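Local coordinates for ABC transporter periplasmic-binding protein YtfQ (Mycobacterium smegmatis, PDB 6HB0) that probably binds a carbohydrate, consistent with a role as the solute-binding component of an L-arabinofuranose ABC transporter, at residues A[146-151]-A[208-213]. Sequence-based numbering, arbitrary orientation.
Sequences GPVNIV and IDVVFA
In D209, chi1 -60° sets CG anti to the carbonyl carbon, beside its own backbone N, and the turn about chi2 directs OD2 at N149 N, while V151, at chi1 -58°, keeps CG1 beside its own backbone N, and both its methyls lie against I208. The carboxylate does the work of a main-chain acceptor: D209 OD2 takes the amide hydrogen of N149 N through its anti lone pair at 2.8 Å, in a nearly straight bond (172°). In return N149 O is gripped twice, by D209 N at 2.9 Å in the carbonyl plane and by V210 N at 3.2 Å, tilted somewhat from that plane. The side-chain amide of N149 is held elsewhere, its ND2 bonding to Q207 O. From here regular parallel pairing takes over, V151 N donating to V210 O (2.9 Å) and F212 N to V151 O (2.9 Å). Strands 148-154 and 210-213 are adjacent in the C-terminal-domain sheet of a type I periplasmic-binding-protein fold; the chain between them runs through helix 160-173, edge strand 179-186 on the far side of 148-154, and helix 191-204. On the face covered by helix 191-204, V151 and I208 cross at about a right angle: V151 CG2 lies 3.9 Å from I208 CG2 and 3.7 Å from V211 CB, with F201 and M198 of that helix packed against them. On the other face V148 CG1 approaches V210 CG2 (4.4 Å), and the ring of F212 leads away from strand 148-154 to stack on F169.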
ATOM      1  N   GLY A 146      10.994  23.848  20.917  1.00 43.66           N
ATOM      2  CA  GLY A 146      12.249  23.102  21.172  1.00 40.27           C
ATOM      3  C   GLY A 146      12.508  22.117  20.043  1.00 39.47           C
ATOM      4  O   GLY A 146      11.681  21.978  19.157  1.00 41.32           O
ATOM      5  N   PRO A 147      13.685  21.500  20.017  1.00 40.68           N
ATOM      6  CA  PRO A 147      13.938  20.578  18.921  1.00 38.78           C
ATOM      7  C   PRO A 147      12.903  19.442  18.889  1.00 37.56           C
ATOM      8  O   PRO A 147      12.365  19.045  19.954  1.00 34.57           O
ATOM      9  CB  PRO A 147      15.337  20.031  19.241  1.00 40.78           C
ATOM     10  CG  PRO A 147      15.956  21.032  20.147  1.00 38.32           C
ATOM     11  CD  PRO A 147      14.819  21.551  20.964  1.00 41.87           C
ATOM     12  N   VAL A 148      12.600  18.933  17.689  1.00 36.25           N
ATOM     13  CA  VAL A 148      11.659  17.804  17.582  1.00 34.01           C
ATOM     14  C   VAL A 148      12.418  16.533  17.196  1.00 30.06           C
ATOM     15  O   VAL A 148      12.899  16.397  16.076  1.00 29.32           O
ATOM     16  CB  VAL A 148      10.509  18.113  16.640  1.00 34.63           C
ATOM     17  CG1 VAL A 148       9.539  16.934  16.562  1.00 35.79           C
ATOM     18  CG2 VAL A 148       9.760  19.346  17.155  1.00 39.90           C
ATOM     19  N   ASN A 149      12.561  15.643  18.173  1.00 29.81           N
ATOM     20  CA  ASN A 149      13.332  14.432  17.968  1.00 31.57           C
ATOM     21  C   ASN A 149      12.426  13.287  17.528  1.00 27.63           C
ATOM     22  O   ASN A 149      11.521  12.878  18.258  1.00 30.82           O
ATOM     23  CB  ASN A 149      14.093  14.085  19.227  1.00 31.82           C
ATOM     24  CG  ASN A 149      15.254  15.069  19.504  1.00 35.49           C
ATOM     25  OD1 ASN A 149      15.675  15.817  18.663  1.00 39.56           O
ATOM     26  ND2 ASN A 149      15.772  15.002  20.671  1.00 43.64           N
ATOM     27  N   ILE A 150      12.684  12.810  16.330  1.00 27.89           N
ATOM     28  CA  ILE A 150      11.890  11.762  15.710  1.00 29.61           C
ATOM     29  C   ILE A 150      12.718  10.488  15.756  1.00 30.12           C
ATOM     30  O   ILE A 150      13.904  10.523  15.452  1.00 28.20           O
ATOM     31  CB  ILE A 150      11.611  12.090  14.240  1.00 29.26           C
ATOM     32  CG1 ILE A 150      10.832  13.402  14.125  1.00 29.19           C
ATOM     33  CG2 ILE A 150      10.812  10.956  13.578  1.00 28.39           C
ATOM     34  CD1 ILE A 150      10.819  13.953  12.706  1.00 29.57           C
ATOM     35  N   VAL A 151      12.103   9.382  16.163  1.00 26.95           N
ATOM     36  CA  VAL A 151      12.721   8.094  15.928  1.00 27.64           C
ATOM     37  C   VAL A 151      11.903   7.327  14.904  1.00 29.86           C
ATOM     38  O   VAL A 151      10.695   7.473  14.844  1.00 30.12           O
ATOM     39  CB  VAL A 151      12.933   7.310  17.205  1.00 26.09           C
ATOM     40  CG1 VAL A 151      13.813   8.132  18.168  1.00 28.24           C
ATOM     41  CG2 VAL A 151      11.633   6.821  17.834  1.00 28.88           C
ATOM     42  N   ILE A 208      12.538  11.849  23.138  1.00 36.59           N
ATOM     43  CA  ILE A 208      11.843  11.376  21.938  1.00 34.73           C
ATOM     44  C   ILE A 208      10.501  12.040  21.904  1.00 30.91           C
ATOM     45  O   ILE A 208       9.721  11.933  22.853  1.00 33.22           O
ATOM     46  CB  ILE A 208      11.665   9.839  21.897  1.00 37.34           C
ATOM     47  CG1 ILE A 208      13.029   9.140  21.945  1.00 36.03           C
ATOM     48  CG2 ILE A 208      10.884   9.433  20.647  1.00 36.81           C
ATOM     49  CD1 ILE A 208      12.928   7.628  22.112  1.00 38.64           C
ATOM     50  N   ASP A 209      10.233  12.750  20.831  1.00 28.15           N
ATOM     51  CA  ASP A 209       8.947  13.428  20.690  1.00 29.99           C
ATOM     52  C   ASP A 209       7.957  12.611  19.855  1.00 31.73           C
ATOM     53  O   ASP A 209       6.797  12.517  20.198  1.00 26.61           O
ATOM     54  CB  ASP A 209       9.194  14.785  20.089  1.00 33.07           C
ATOM     55  CG  ASP A 209      10.138  15.648  21.017  1.00 36.10           C
ATOM     56  OD1 ASP A 209       9.687  16.003  22.131  1.00 42.25           O
ATOM     57  OD2 ASP A 209      11.329  15.858  20.675  1.00 36.69           O
ATOM     58  N   VAL A 210       8.444  11.982  18.795  1.00 30.79           N
ATOM     59  CA  VAL A 210       7.592  11.308  17.835  1.00 31.80           C
ATOM     60  C   VAL A 210       8.250  10.032  17.381  1.00 31.16           C
ATOM     61  O   VAL A 210       9.459  10.030  17.165  1.00 29.49           O
ATOM     62  CB  VAL A 210       7.406  12.165  16.577  1.00 33.65           C
ATOM     63  CG1 VAL A 210       6.509  11.419  15.577  1.00 37.86           C
ATOM     64  CG2 VAL A 210       6.795  13.514  16.918  1.00 37.12           C
ATOM     65  N   VAL A 211       7.462   8.965  17.264  1.00 29.09           N
ATOM     66  CA  VAL A 211       7.874   7.795  16.496  1.00 27.98           C
ATOM     67  C   VAL A 211       7.141   7.703  15.168  1.00 27.71           C
ATOM     68  O   VAL A 211       5.939   7.888  15.091  1.00 24.88           O
ATOM     69  CB  VAL A 211       7.982   6.464  17.299  1.00 33.37           C
ATOM     70  CG1 VAL A 211       7.562   6.586  18.732  1.00 36.66           C
ATOM     71  CG2 VAL A 211       7.573   5.204  16.512  1.00 30.38           C
ATOM     72  N   PHE A 212       7.896   7.520  14.100  1.00 24.93           N
ATOM     73  CA  PHE A 212       7.345   7.195  12.825  1.00 23.98           C
ATOM     74  C   PHE A 212       7.551   5.694  12.617  1.00 25.25           C
ATOM     75  O   PHE A 212       8.672   5.200  12.556  1.00 24.41           O
ATOM     76  CB  PHE A 212       8.005   7.973  11.718  1.00 24.13           C
ATOM     77  CG  PHE A 212       7.646   7.478  10.344  1.00 25.82           C
ATOM     78  CD1 PHE A 212       6.327   7.251  10.009  1.00 24.57           C
ATOM     79  CD2 PHE A 212       8.616   7.216   9.400  1.00 25.71           C
ATOM     80  CE1 PHE A 212       5.972   6.799   8.742  1.00 24.85           C
ATOM     81  CE2 PHE A 212       8.268   6.772   8.146  1.00 25.14           C
ATOM     82  CZ  PHE A 212       6.941   6.555   7.819  1.00 24.54           C
ATOM     83  N   ALA A 213       6.448   4.982  12.580  1.00 23.07           N
ATOM     84  CA  ALA A 213       6.436   3.518  12.401  1.00 25.54           C
ATOM     85  C   ALA A 213       6.009   3.234  10.974  1.00 27.09           C
ATOM     86  O   ALA A 213       4.921   3.617  10.560  1.00 24.69           O
ATOM     87  CB  ALA A 213       5.457   2.908  13.348  1.00 24.14           C
TER